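PDB 5TGF: beta-lactamase-related domain-containing protein from Bacteroides dorei DSM 17855, which is of unproven activity but probably acts as a serine hydrolase of the beta-lactamase family, and can bind calcium. Local coordinates for residues E168-F171 against Q172-A176; G96-L100 against R101-S105; D240-R243 against N244-V247; L203-T206 against L207-I211. All coordinates share one frame; numbering follows the deposited sequence.

Contact 1: E168-F171 against Q172-A176; sequences EPLF and QELIA
Glu168 and Gln172 join their polar ends one helical turn apart. Gln172 NE2 donates to Glu168 OE2 over 2.8 Å, nearly straight at 172°. The oxygen lies in the plane of the amide, and the N-H meets it close to the line of the C-O bond. The carboxylate and amide planes are still turned 57° against each other. Both chains are bent at chi2, and this curls the two ends toward one another along the helix surface. Each group has a second partner. Glu168 OE1 accepts from Phe186 N, and Gln172 NE2 also donates to Ser184 O.

Phe171 has CG anti to its backbone N (chi1 169°), and its ring leans toward Ile175 and Ala176. The methyl of Ala176 sits over one face, in a CH-pi contact with Ala176 CB 4.2 Å from the centroid of the Phe171 ring. It is offset toward the rim, near CZ. Ile175 comes in obliquely, with its CG2 3.9 Å from Phe171 CE1.

All nine residues belong to helix 167-179, which widens here into a pi-type turn at 172-176. Phe171 O marks the change, for it accepts two backbone N-H groups. Ala176 N lies in its carbonyl plane at 2.9 Å, while Ile175 N comes from above that plane.

The side chains of Leu170 and Leu174 lie parallel on one flank of the helix, with Leu170 CD2 4.1 Å from Leu174 CD1. Helix 60-74 covers this buried side, where Phe171 touches Val63 and Val67 and Leu174 touches Val71. Glu173 turns its carboxylate to Lys165 in a salt bridge.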
ATOM      1  N   GLU A 168      -9.366 -12.952  -0.203  1.00 14.47           N
ATOM      2  CA  GLU A 168     -10.413 -12.009   0.174  1.00 15.03           C
ATOM      3  C   GLU A 168     -11.092 -12.433   1.524  1.00 17.29           C
ATOM      4  O   GLU A 168     -11.265 -11.598   2.427  1.00 15.53           O
ATOM      5  CB  GLU A 168     -11.393 -11.802  -0.960  1.00 17.27           C
ATOM      6  CG  GLU A 168     -12.624 -10.960  -0.623  1.00 20.45           C
ATOM      7  CD  GLU A 168     -12.315  -9.563  -0.086  1.00 20.64           C
ATOM      8  OE1 GLU A 168     -11.237  -9.011  -0.356  1.00 23.25           O
ATOM      9  OE2 GLU A 168     -13.162  -8.999   0.619  1.00 24.30           O
ATOM     10  N   PRO A 169     -11.456 -13.724   1.664  1.00 17.04           N
ATOM     11  CA  PRO A 169     -12.005 -14.120   2.962  1.00 18.61           C
ATOM     12  C   PRO A 169     -11.016 -13.947   4.104  1.00 17.27           C
ATOM     13  O   PRO A 169     -11.428 -13.535   5.206  1.00 18.42           O
ATOM     14  CB  PRO A 169     -12.336 -15.608   2.773  1.00 19.46           C
ATOM     15  CG  PRO A 169     -12.512 -15.792   1.342  1.00 19.81           C
ATOM     16  CD  PRO A 169     -11.790 -14.693   0.611  1.00 18.26           C
ATOM     17  N   LEU A 170      -9.735 -14.166   3.839  1.00 16.17           N
ATOM     18  CA  LEU A 170      -8.706 -13.892   4.836  1.00 18.91           C
ATOM     19  C   LEU A 170      -8.654 -12.432   5.258  1.00 18.48           C
ATOM     20  O   LEU A 170      -8.521 -12.113   6.437  1.00 18.18           O
ATOM     21  CB  LEU A 170      -7.329 -14.336   4.353  1.00 18.27           C
ATOM     22  CG  LEU A 170      -7.082 -15.843   4.345  1.00 18.68           C
ATOM     23  CD1 LEU A 170      -5.766 -16.078   3.644  1.00 18.63           C
ATOM     24  CD2 LEU A 170      -7.056 -16.389   5.794  1.00 19.88           C
ATOM     25  N   PHE A 171      -8.761 -11.528   4.293  1.00 16.70           N
ATOM     26  CA  PHE A 171      -8.781 -10.115   4.615  1.00 15.80           C
ATOM     27  C   PHE A 171      -9.929  -9.798   5.562  1.00 17.67           C
ATOM     28  O   PHE A 171      -9.750  -9.037   6.506  1.00 16.29           O
ATOM     29  CB  PHE A 171      -8.929  -9.283   3.341  1.00 16.06           C
ATOM     30  CG  PHE A 171      -9.228  -7.831   3.595  1.00 16.06           C
ATOM     31  CD1 PHE A 171      -8.430  -7.067   4.435  1.00 13.72           C
ATOM     32  CD2 PHE A 171     -10.292  -7.220   2.949  1.00 14.59           C
ATOM     33  CE1 PHE A 171      -8.739  -5.728   4.672  1.00 14.78           C
ATOM     34  CE2 PHE A 171     -10.605  -5.913   3.197  1.00 15.51           C
ATOM     35  CZ  PHE A 171      -9.798  -5.153   4.043  1.00 14.02           C
ATOM     36  N   GLN A 172     -11.111 -10.345   5.288  1.00 18.49           N
ATOM     37  CA  GLN A 172     -12.276 -10.061   6.114  1.00 20.02           C
ATOM     38  C   GLN A 172     -12.081 -10.690   7.505  1.00 18.39           C
ATOM     39  O   GLN A 172     -12.360 -10.059   8.491  1.00 18.33           O
ATOM     40  CB  GLN A 172     -13.566 -10.581   5.470  1.00 19.89           C
ATOM     41  CG  GLN A 172     -13.901  -9.960   4.094  1.00 20.64           C
ATOM     42  CD  GLN A 172     -14.122  -8.450   4.139  1.00 22.60           C
ATOM     43  OE1 GLN A 172     -14.527  -7.881   5.164  1.00 20.78           O
ATOM     44  NE2 GLN A 172     -13.948  -7.807   2.990  1.00 20.50           N
ATOM     45  N   GLU A 173     -11.577 -11.908   7.559  1.00 19.66           N
ATOM     46  CA  GLU A 173     -11.440 -12.603   8.848  1.00 21.60           C
ATOM     47  C   GLU A 173     -10.375 -11.939   9.748  1.00 22.24           C
ATOM     48  O   GLU A 173     -10.637 -11.657  10.923  1.00 20.52           O
ATOM     49  CB  GLU A 173     -11.137 -14.078   8.637  1.00 23.73           C
ATOM     50  CG  GLU A 173     -10.879 -14.834   9.940  1.00 30.93           C
ATOM     51  CD  GLU A 173     -10.241 -16.202   9.736  1.00 37.68           C
ATOM     52  OE1 GLU A 173     -10.170 -16.684   8.577  1.00 30.02           O
ATOM     53  OE2 GLU A 173      -9.799 -16.801  10.752  1.00 45.28           O
ATOM     54  N   LEU A 174      -9.216 -11.634   9.176  1.00 18.69           N
ATOM     55  CA  LEU A 174      -8.023 -11.265   9.944  1.00 19.52           C
ATOM     56  C   LEU A 174      -7.799  -9.757  10.142  1.00 18.64           C
ATOM     57  O   LEU A 174      -7.108  -9.357  11.072  1.00 17.29           O
ATOM     58  CB  LEU A 174      -6.783 -11.854   9.258  1.00 20.43           C
ATOM     59  CG  LEU A 174      -6.714 -13.368   9.163  1.00 23.15           C
ATOM     60  CD1 LEU A 174      -5.429 -13.795   8.493  1.00 22.18           C
ATOM     61  CD2 LEU A 174      -6.827 -14.013  10.542  1.00 26.11           C
ATOM     62  N   ILE A 175      -8.337  -8.932   9.242  1.00 16.12           N
ATOM     63  CA  ILE A 175      -8.145  -7.504   9.338  1.00 15.04           C
ATOM     64  C   ILE A 175      -9.465  -6.726   9.399  1.00 16.96           C
ATOM     65  O   ILE A 175      -9.662  -5.898  10.300  1.00 15.91           O
ATOM     66  CB  ILE A 175      -7.258  -6.982   8.182  1.00 15.16           C
ATOM     67  CG1 ILE A 175      -5.887  -7.700   8.127  1.00 15.44           C
ATOM     68  CG2 ILE A 175      -7.113  -5.467   8.236  1.00 14.77           C
ATOM     69  CD1 ILE A 175      -4.950  -7.436   9.287  1.00 16.38           C
ATOM     70  N   ALA A 176     -10.345  -6.902   8.412  1.00 17.14           N
ATOM     71  CA  ALA A 176     -11.519  -6.022   8.299  1.00 18.44           C
ATOM     72  C   ALA A 176     -12.534  -6.214   9.452  1.00 20.06           C
ATOM     73  O   ALA A 176     -12.941  -5.246  10.092  1.00 20.22           O
ATOM     74  CB  ALA A 176     -12.212  -6.185   6.958  1.00 18.83           C
TER

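Contact 2: G96-L100 against R101-S105; sequences GGILL and RQLLS
Leu99 and Gln102 cross at a slant, and the amide oxygen of Gln102 folds back to the backbone ahead of the helix. Leu99 N donates to Gln102 OE1 over 3.0 Å, almost straight at 177°. The donor is tilted 31° from the plane of the side-chain carbonyl. Gln102 has its CG beside its own backbone N (chi1 -71°) and a chain extended beyond CG, which carries OE1 back to Leu99. A water donates to the same oxygen and to Gly97 O, each at 2.8 Å.

Leu99 and Arg101 extend in much the same direction. Leu99 CD1 sits over one face of the guanidinium, 3.6 Å from Arg101 NH2. Arg101 NE makes a salt bridge with Asp80, which holds the charged end of the chain.

On the buried side, Ile98 and Leu103 meet at about a right angle, with Ile98 CG2 3.7 Å from Leu103 CD2. Leu100 and Leu104 are instead roughly aligned, and their CD1 methyls are in contact. Leu103 packs further on Ala151, Ile154 and Met158 of helix 150-163, and Leu100 and Leu104 both reach Ile68 of helix 60-74.

Leu99 O accepts from Leu103 N at 3.1 Å and, weakly, from Gln102 N. Beyond the last turn, Ser105 OG donates to Arg101 O over 2.9 Å. Leu99 occupies the N-cap of the short helix 100-103. The side chain of the third residue after the N-cap bonding back to the N-cap N-H is the return half of a capping box; the forward half is absent, since leucine has no side-chain acceptor.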
ATOM      1  N   GLY A  96      11.262 -20.114  -8.019  1.00 22.30           N
ATOM      2  CA  GLY A  96      10.944 -20.864  -6.804  1.00 21.02           C
ATOM      3  C   GLY A  96      11.738 -20.403  -5.589  1.00 19.65           C
ATOM      4  O   GLY A  96      11.297 -20.581  -4.447  1.00 19.94           O
ATOM      5  N   GLY A  97      12.916 -19.832  -5.835  1.00 17.09           N
ATOM      6  CA  GLY A  97      13.796 -19.398  -4.752  1.00 19.54           C
ATOM      7  C   GLY A  97      13.590 -17.978  -4.257  1.00 20.11           C
ATOM      8  O   GLY A  97      14.252 -17.545  -3.295  1.00 21.45           O
ATOM      9  N   ILE A  98      12.680 -17.249  -4.903  1.00 18.33           N
ATOM     10  CA  ILE A  98      12.321 -15.902  -4.457  1.00 17.05           C
ATOM     11  C   ILE A  98      11.749 -15.957  -3.038  1.00 16.17           C
ATOM     12  O   ILE A  98      10.966 -16.856  -2.709  1.00 15.63           O
ATOM     13  CB  ILE A  98      11.320 -15.245  -5.431  1.00 16.87           C
ATOM     14  CG1 ILE A  98      11.957 -15.067  -6.814  1.00 16.92           C
ATOM     15  CG2 ILE A  98      10.877 -13.874  -4.906  1.00 17.01           C
ATOM     16  CD1 ILE A  98      11.055 -14.635  -7.959  1.00 18.13           C
ATOM     17  N   LEU A  99      12.143 -15.021  -2.185  1.00 16.60           N
ATOM     18  CA  LEU A  99      11.589 -14.970  -0.818  1.00 18.59           C
ATOM     19  C   LEU A  99      10.316 -14.144  -0.743  1.00 18.07           C
ATOM     20  O   LEU A  99      10.123 -13.203  -1.522  1.00 17.51           O
ATOM     21  CB  LEU A  99      12.619 -14.404   0.159  1.00 19.69           C
ATOM     22  CG  LEU A  99      13.999 -15.067   0.105  1.00 21.31           C
ATOM     23  CD1 LEU A  99      14.920 -14.458   1.130  1.00 21.14           C
ATOM     24  CD2 LEU A  99      13.870 -16.568   0.323  1.00 22.96           C
ATOM     25  N   LEU A 100       9.479 -14.464   0.234  1.00 17.00           N
ATOM     26  CA  LEU A 100       8.250 -13.732   0.443  1.00 17.61           C
ATOM     27  C   LEU A 100       8.498 -12.223   0.634  1.00 16.65           C
ATOM     28  O   LEU A 100       7.790 -11.402   0.061  1.00 16.88           O
ATOM     29  CB  LEU A 100       7.488 -14.310   1.623  1.00 17.87           C
ATOM     30  CG  LEU A 100       6.250 -13.559   2.082  1.00 16.93           C
ATOM     31  CD1 LEU A 100       5.180 -13.470   0.987  1.00 17.46           C
ATOM     32  CD2 LEU A 100       5.713 -14.238   3.330  1.00 16.48           C
ATOM     33  N   ARG A 101       9.496 -11.872   1.424  1.00 15.70           N
ATOM     34  CA  ARG A 101       9.820 -10.460   1.647  1.00 15.47           C
ATOM     35  C   ARG A 101      10.280  -9.769   0.353  1.00 15.55           C
ATOM     36  O   ARG A 101      10.108  -8.546   0.211  1.00 14.51           O
ATOM     37  CB  ARG A 101      10.881 -10.318   2.735  1.00 17.14           C
ATOM     38  CG  ARG A 101      12.230 -10.938   2.421  1.00 19.85           C
ATOM     39  CD  ARG A 101      13.237 -10.545   3.503  1.00 22.84           C
ATOM     40  NE  ARG A 101      14.512 -11.211   3.350  1.00 21.90           N
ATOM     41  CZ  ARG A 101      15.471 -10.869   2.496  1.00 24.53           C
ATOM     42  NH1 ARG A 101      15.361  -9.818   1.696  1.00 24.16           N
ATOM     43  NH2 ARG A 101      16.568 -11.603   2.464  1.00 26.73           N
ATOM     44  N   GLN A 102      10.835 -10.534  -0.594  1.00 14.87           N
ATOM     45  CA  GLN A 102      11.282  -9.954  -1.873  1.00 15.60           C
ATOM     46  C   GLN A 102      10.098  -9.662  -2.783  1.00 16.02           C
ATOM     47  O   GLN A 102      10.096  -8.653  -3.513  1.00 16.06           O
ATOM     48  CB  GLN A 102      12.270 -10.857  -2.612  1.00 16.34           C
ATOM     49  CG  GLN A 102      13.619 -10.895  -1.891  1.00 18.92           C
ATOM     50  CD  GLN A 102      14.602 -11.939  -2.421  1.00 16.15           C
ATOM     51  OE1 GLN A 102      14.225 -12.984  -2.940  1.00 15.36           O
ATOM     52  NE2 GLN A 102      15.875 -11.673  -2.205  1.00 18.31           N
ATOM     53  N   LEU A 103       9.121 -10.548  -2.758  1.00 13.56           N
ATOM     54  CA  LEU A 103       7.879 -10.326  -3.492  1.00 15.87           C
ATOM     55  C   LEU A 103       7.232  -9.003  -3.068  1.00 15.01           C
ATOM     56  O   LEU A 103       6.827  -8.216  -3.902  1.00 17.71           O
ATOM     57  CB  LEU A 103       6.889 -11.507  -3.292  1.00 14.84           C
ATOM     58  CG  LEU A 103       7.325 -12.877  -3.841  1.00 15.13           C
ATOM     59  CD1 LEU A 103       6.445 -14.012  -3.314  1.00 17.45           C
ATOM     60  CD2 LEU A 103       7.368 -12.899  -5.361  1.00 15.86           C
ATOM     61  N   LEU A 104       7.180  -8.757  -1.767  1.00 15.28           N
ATOM     62  CA  LEU A 104       6.425  -7.626  -1.239  1.00 15.16           C
ATOM     63  C   LEU A 104       7.219  -6.315  -1.219  1.00 14.16           C
ATOM     64  O   LEU A 104       6.732  -5.327  -0.686  1.00 15.60           O
ATOM     65  CB  LEU A 104       5.940  -7.955   0.169  1.00 15.68           C
ATOM     66  CG  LEU A 104       4.868  -9.021   0.293  1.00 17.82           C
ATOM     67  CD1 LEU A 104       4.755  -9.541   1.712  1.00 17.33           C
ATOM     68  CD2 LEU A 104       3.526  -8.495  -0.166  1.00 21.13           C
ATOM     69  N   SER A 105       8.484  -6.352  -1.651  1.00 12.20           N
ATOM     70  CA  SER A 105       9.341  -5.174  -1.633  1.00 12.65           C
ATOM     71  C   SER A 105       9.764  -4.753  -3.036  1.00 11.67           C
ATOM     72  O   SER A 105      10.605  -3.877  -3.179  1.00 12.95           O
ATOM     73  CB  SER A 105      10.575  -5.428  -0.780  1.00 13.63           C
ATOM     74  OG  SER A 105      11.369  -6.483  -1.329  1.00 14.77           O
TER
HETATM   75  O   HOH W   1      15.831 -15.222  -3.383  1.00 24.44           O

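Contact 3: D240-R243 against N244-V247; sequences DQVR and NAVV
Val242 to Ala245 form a type II' beta turn, closed by Ala245 N donating to Val242 O over 3.2 Å. The bond is nearly straight at the hydrogen (161°), but the donor stands above the carbonyl plane. Arg243 takes the first corner with positive phi (61°).

The turn lies in the loop between helices 231-238 and 252-257. It is preceded by an Asx turn. Asp240 OD1 accepts from Val242 N at 3.0 Å and from Arg243 N at 2.9 Å, both from the same face of its carboxylate. This double grip ties the Asp240 side chain to the backbone entering the beta turn.

The Val242 side chain carries the apolar contact. Its CG1, anti to the backbone N (chi1 175°), touches both Ala245 CB at 4.0 Å and Val247 CG2 at 3.9 Å. Val242 and Val247 cross at about a right angle. Beyond this group, Val242 packs on Tyr265 and Ala245 on Thr107.

Arg243 sends its extended chain back over its own segment. Arg243 NH2 donates to Gln241 OE1 over 3.0 Å, tilted from the guanidinium plane, and NE makes a weak bond to Asp240 O. The other polar atom of the same amide, Gln241 NE2, donates to Thr236 O, so both are bonded.

One water bridges the turn, donating to Arg243 O at 2.7 Å and to Ala245 O at 2.6 Å.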
ATOM      1  N   ASP A 240      13.711  -1.573   6.188  1.00 16.78           N
ATOM      2  CA  ASP A 240      14.336  -1.610   4.883  1.00 19.61           C
ATOM      3  C   ASP A 240      14.224  -3.011   4.290  1.00 17.28           C
ATOM      4  O   ASP A 240      14.878  -3.918   4.759  1.00 18.36           O
ATOM      5  CB  ASP A 240      15.827  -1.245   5.035  1.00 20.36           C
ATOM      6  CG  ASP A 240      16.584  -1.255   3.716  1.00 21.87           C
ATOM      7  OD1 ASP A 240      15.983  -1.386   2.632  1.00 22.62           O
ATOM      8  OD2 ASP A 240      17.793  -1.041   3.751  1.00 24.17           O
ATOM      9  N   GLN A 241      13.407  -3.177   3.258  1.00 16.04           N
ATOM     10  CA  GLN A 241      13.347  -4.441   2.542  1.00 13.98           C
ATOM     11  C   GLN A 241      13.965  -4.366   1.147  1.00 15.22           C
ATOM     12  O   GLN A 241      13.945  -5.336   0.390  1.00 15.32           O
ATOM     13  CB  GLN A 241      11.896  -4.956   2.495  1.00 15.03           C
ATOM     14  CG  GLN A 241      11.242  -5.126   3.850  1.00 15.95           C
ATOM     15  CD  GLN A 241      11.881  -6.231   4.691  1.00 16.56           C
ATOM     16  OE1 GLN A 241      12.693  -6.990   4.195  1.00 17.23           O
ATOM     17  NE2 GLN A 241      11.488  -6.337   5.964  1.00 17.28           N
ATOM     18  N   VAL A 242      14.506  -3.212   0.790  1.00 14.95           N
ATOM     19  CA  VAL A 242      15.169  -3.046  -0.504  1.00 15.26           C
ATOM     20  C   VAL A 242      16.606  -3.561  -0.373  1.00 17.03           C
ATOM     21  O   VAL A 242      17.098  -4.276  -1.230  1.00 16.11           O
ATOM     22  CB  VAL A 242      15.144  -1.568  -0.949  1.00 15.48           C
ATOM     23  CG1 VAL A 242      15.932  -1.398  -2.228  1.00 16.29           C
ATOM     24  CG2 VAL A 242      13.699  -1.118  -1.184  1.00 15.77           C
ATOM     25  N   ARG A 243      17.249  -3.195   0.726  1.00 17.94           N
ATOM     26  CA  ARG A 243      18.585  -3.667   1.081  1.00 19.57           C
ATOM     27  C   ARG A 243      19.656  -3.304   0.064  1.00 19.38           C
ATOM     28  O   ARG A 243      19.896  -2.123  -0.135  1.00 18.49           O
ATOM     29  CB  ARG A 243      18.492  -5.119   1.451  1.00 23.70           C
ATOM     30  CG  ARG A 243      17.510  -5.209   2.602  1.00 25.37           C
ATOM     31  CD  ARG A 243      17.531  -6.530   3.244  1.00 27.49           C
ATOM     32  NE  ARG A 243      16.353  -6.787   4.061  1.00 26.93           N
ATOM     33  CZ  ARG A 243      16.211  -7.945   4.686  1.00 26.97           C
ATOM     34  NH1 ARG A 243      17.209  -8.814   4.634  1.00 30.09           N
ATOM     35  NH2 ARG A 243      15.131  -8.230   5.376  1.00 23.16           N
ATOM     36  N   ASN A 244      20.294  -4.269  -0.586  1.00 19.62           N
ATOM     37  CA  ASN A 244      21.364  -3.935  -1.540  1.00 23.01           C
ATOM     38  C   ASN A 244      20.875  -3.860  -2.971  1.00 22.86           C
ATOM     39  O   ASN A 244      21.676  -3.716  -3.894  1.00 22.50           O
ATOM     40  CB  ASN A 244      22.501  -4.952  -1.460  1.00 23.85           C
ATOM     41  CG  ASN A 244      23.151  -4.978  -0.103  1.00 33.45           C
ATOM     42  OD1 ASN A 244      23.579  -3.949   0.415  1.00 39.55           O
ATOM     43  ND2 ASN A 244      23.214  -6.158   0.495  1.00 40.77           N
ATOM     44  N   ALA A 245      19.565  -3.991  -3.189  1.00 19.59           N
ATOM     45  CA  ALA A 245      19.047  -3.911  -4.534  1.00 19.95           C
ATOM     46  C   ALA A 245      19.347  -2.525  -5.121  1.00 19.35           C
ATOM     47  O   ALA A 245      19.260  -1.516  -4.410  1.00 20.43           O
ATOM     48  CB  ALA A 245      17.539  -4.198  -4.539  1.00 19.90           C
ATOM     49  N   VAL A 246      19.666  -2.483  -6.410  1.00 19.15           N
ATOM     50  CA  VAL A 246      19.960  -1.233  -7.113  1.00 21.79           C
ATOM     51  C   VAL A 246      18.673  -0.470  -7.337  1.00 20.27           C
ATOM     52  O   VAL A 246      17.709  -1.021  -7.905  1.00 17.61           O
ATOM     53  CB  VAL A 246      20.681  -1.460  -8.459  1.00 24.21           C
ATOM     54  CG1 VAL A 246      20.782  -0.138  -9.254  1.00 22.90           C
ATOM     55  CG2 VAL A 246      22.066  -2.094  -8.219  1.00 24.74           C
ATOM     56  N   VAL A 247      18.655   0.782  -6.873  1.00 19.13           N
ATOM     57  CA  VAL A 247      17.524   1.669  -7.067  1.00 18.50           C
ATOM     58  C   VAL A 247      17.889   2.629  -8.189  1.00 19.54           C
ATOM     59  O   VAL A 247      18.824   3.419  -8.055  1.00 17.71           O
ATOM     60  CB  VAL A 247      17.218   2.474  -5.795  1.00 20.78           C
ATOM     61  CG1 VAL A 247      16.084   3.477  -6.045  1.00 22.37           C
ATOM     62  CG2 VAL A 247      16.857   1.527  -4.642  1.00 22.99           C
TER
HETATM   63  O   HOH W   2      20.098  -0.357  -2.208  1.00 31.50           O

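Contact 4: L203-T206 against L207-I211; sequences LCTT and LNDYI
The Tyr210 ring is met at its edge by Leu203 and Thr205. Leu203 CD2 comes within 4.1 Å of Tyr210 CE2, and Thr205 CG2 within 3.9 Å of Tyr210 CD2, both near the ring plane. Phe305 of strand 302-307 stacks with this ring, and Phe213 packs edge-to-face with it. The ring hydroxyl bonds to Ala59 O. Tyr210 has CG anti to its backbone N (chi1 -155°), which swings the ring back beside strand 204-205.

A second flat group is the Asp209 carboxylate. OD1 accepts from Thr182 N, and OD2 from His183 N. Ser184 OG bonds to both Asp209 OD2 and Thr205 OG1. The side chains of Thr205 and Asp209 run antiparallel past one another, with Thr205 OG1 3.4 Å from Asp209 CB.

Thr206 is the N-cap of helix 207-218. Its chi1 of 62° puts OG1 between the backbone N and the carbonyl carbon, where it accepts from Asp209 N over 3.0 Å at 161°. The first helical bond follows, from Tyr210 N to Thr206 O at 3.0 Å. A water lies 2.7 Å from Thr206 OG1 and donates weakly to Asp209 OD1.

The cap supplies an acceptor to a backbone N-H in the open first turn. The Asp209 carboxylate is buried, yet several donors meet it. Those bonds, with its place in the helix's first turn, would probably favour the charged form.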
ATOM      1  N   LEU A 203      -8.031  -3.019  -4.137  1.00 12.65           N
ATOM      2  CA  LEU A 203      -8.761  -2.597  -2.941  1.00 12.64           C
ATOM      3  C   LEU A 203      -9.793  -1.499  -3.221  1.00 12.46           C
ATOM      4  O   LEU A 203      -9.501  -0.452  -3.857  1.00 11.91           O
ATOM      5  CB  LEU A 203      -7.791  -2.140  -1.831  1.00 12.62           C
ATOM      6  CG  LEU A 203      -8.503  -1.729  -0.530  1.00 13.53           C
ATOM      7  CD1 LEU A 203      -9.205  -2.915   0.129  1.00 14.12           C
ATOM      8  CD2 LEU A 203      -7.540  -1.134   0.480  1.00 12.50           C
ATOM      9  N   CYS A 204     -11.019  -1.793  -2.812  1.00 12.24           N
ATOM     10  CA  CYS A 204     -12.099  -0.822  -2.715  1.00 13.03           C
ATOM     11  C   CYS A 204     -12.334  -0.556  -1.218  1.00 13.27           C
ATOM     12  O   CYS A 204     -12.447  -1.510  -0.457  1.00 13.85           O
ATOM     13  CB  CYS A 204     -13.350  -1.413  -3.349  1.00 16.38           C
ATOM     14  SG  CYS A 204     -14.699  -0.226  -3.571  1.00 18.97           S
ATOM     15  N   THR A 205     -12.353   0.718  -0.809  1.00 13.36           N
ATOM     16  CA  THR A 205     -12.475   1.073   0.599  1.00 13.41           C
ATOM     17  C   THR A 205     -13.133   2.451   0.792  1.00 12.40           C
ATOM     18  O   THR A 205     -13.651   3.040  -0.131  1.00 12.59           O
ATOM     19  CB  THR A 205     -11.113   0.967   1.306  1.00 13.72           C
ATOM     20  OG1 THR A 205     -11.276   0.929   2.736  1.00 17.31           O
ATOM     21  CG2 THR A 205     -10.183   2.074   0.914  1.00 14.91           C
ATOM     22  N   THR A 206     -13.193   2.889   2.036  1.00 12.95           N
ATOM     23  CA  THR A 206     -13.773   4.193   2.374  1.00 12.90           C
ATOM     24  C   THR A 206     -12.788   4.927   3.264  1.00 12.50           C
ATOM     25  O   THR A 206     -11.892   4.309   3.849  1.00 13.88           O
ATOM     26  CB  THR A 206     -15.101   4.017   3.122  1.00 13.88           C
ATOM     27  OG1 THR A 206     -14.862   3.319   4.348  1.00 14.52           O
ATOM     28  CG2 THR A 206     -16.104   3.198   2.308  1.00 13.92           C
ATOM     29  N   LEU A 207     -13.020   6.218   3.467  1.00 12.49           N
ATOM     30  CA  LEU A 207     -12.247   6.974   4.429  1.00 13.28           C
ATOM     31  C   LEU A 207     -12.349   6.357   5.830  1.00 17.13           C
ATOM     32  O   LEU A 207     -11.304   6.134   6.466  1.00 17.57           O
ATOM     33  CB  LEU A 207     -12.709   8.420   4.495  1.00 14.65           C
ATOM     34  CG  LEU A 207     -11.998   9.286   5.554  1.00 16.82           C
ATOM     35  CD1 LEU A 207     -10.534   9.470   5.164  1.00 19.92           C
ATOM     36  CD2 LEU A 207     -12.685  10.621   5.788  1.00 16.87           C
ATOM     37  N   ASN A 208     -13.577   6.025   6.274  1.00 16.18           N
ATOM     38  CA  ASN A 208     -13.786   5.528   7.634  1.00 19.76           C
ATOM     39  C   ASN A 208     -13.122   4.171   7.827  1.00 19.24           C
ATOM     40  O   ASN A 208     -12.467   3.961   8.833  1.00 21.46           O
ATOM     41  CB  ASN A 208     -15.285   5.457   7.988  1.00 19.47           C
ATOM     42  CG  ASN A 208     -15.916   6.835   8.136  1.00 21.07           C
ATOM     43  OD1 ASN A 208     -15.220   7.835   8.364  1.00 20.89           O
ATOM     44  ND2 ASN A 208     -17.240   6.910   7.945  1.00 22.57           N
ATOM     45  N   ASP A 209     -13.227   3.283   6.836  1.00 15.30           N
ATOM     46  CA  ASP A 209     -12.578   1.986   6.913  1.00 14.57           C
ATOM     47  C   ASP A 209     -11.060   2.117   6.996  1.00 14.05           C
ATOM     48  O   ASP A 209     -10.429   1.499   7.852  1.00 14.04           O
ATOM     49  CB  ASP A 209     -12.956   1.108   5.731  1.00 14.88           C
ATOM     50  CG  ASP A 209     -14.291   0.423   5.918  1.00 18.65           C
ATOM     51  OD1 ASP A 209     -15.042   0.747   6.892  1.00 19.40           O
ATOM     52  OD2 ASP A 209     -14.568  -0.457   5.084  1.00 17.67           O
ATOM     53  N   TYR A 210     -10.452   2.894   6.098  1.00 13.85           N
ATOM     54  CA  TYR A 210      -8.994   2.887   6.017  1.00 13.75           C
ATOM     55  C   TYR A 210      -8.356   3.600   7.223  1.00 15.31           C
ATOM     56  O   TYR A 210      -7.273   3.238   7.676  1.00 14.09           O
ATOM     57  CB  TYR A 210      -8.523   3.546   4.692  1.00 14.09           C
ATOM     58  CG  TYR A 210      -7.163   3.097   4.221  1.00 12.56           C
ATOM     59  CD1 TYR A 210      -6.005   3.569   4.826  1.00 13.51           C
ATOM     60  CD2 TYR A 210      -7.018   2.244   3.131  1.00 13.25           C
ATOM     61  CE1 TYR A 210      -4.755   3.209   4.363  1.00 13.48           C
ATOM     62  CE2 TYR A 210      -5.762   1.832   2.707  1.00 12.07           C
ATOM     63  CZ  TYR A 210      -4.641   2.310   3.323  1.00 12.11           C
ATOM     64  OH  TYR A 210      -3.399   1.878   2.928  1.00 13.87           O
ATOM     65  N   ILE A 211      -9.050   4.590   7.767  1.00 14.57           N
ATOM     66  CA  ILE A 211      -8.589   5.236   9.000  1.00 15.68           C
ATOM     67  C   ILE A 211      -8.495   4.216  10.154  1.00 14.85           C
ATOM     68  O   ILE A 211      -7.597   4.310  10.971  1.00 13.31           O
ATOM     69  CB  ILE A 211      -9.510   6.443   9.345  1.00 15.94           C
ATOM     70  CG1 ILE A 211      -9.100   7.667   8.505  1.00 17.86           C
ATOM     71  CG2 ILE A 211      -9.417   6.850  10.813  1.00 19.07           C
ATOM     72  CD1 ILE A 211      -7.759   8.297   8.915  1.00 17.71           C
TER
HETATM   73  O   HOH W   3     -17.167   3.007   5.687  1.00 23.46           O

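Overall arrangement
From the N terminus the order is contact 2, contact 1, contact 4, contact 3. Each is a local contact within one continuous run of chain, so none closes a long loop, and none nests in or crosses another. Contacts 2 and 3 meet although far apart in sequence. Ser105 OG bonds weakly to Gln241 O, and the guanidinium groups of Arg101 and Arg243 lie close together. Contacts 1 and 4 are neighbours, about 5 Å apart at their nearest atoms, and both engage Ser184. Contact 4 lies across the chain's centre from contacts 2 and 3. Helix 60-74 is packed by contacts 1, 2 and 4, and contact 4 joins it to the large antiparallel sheet.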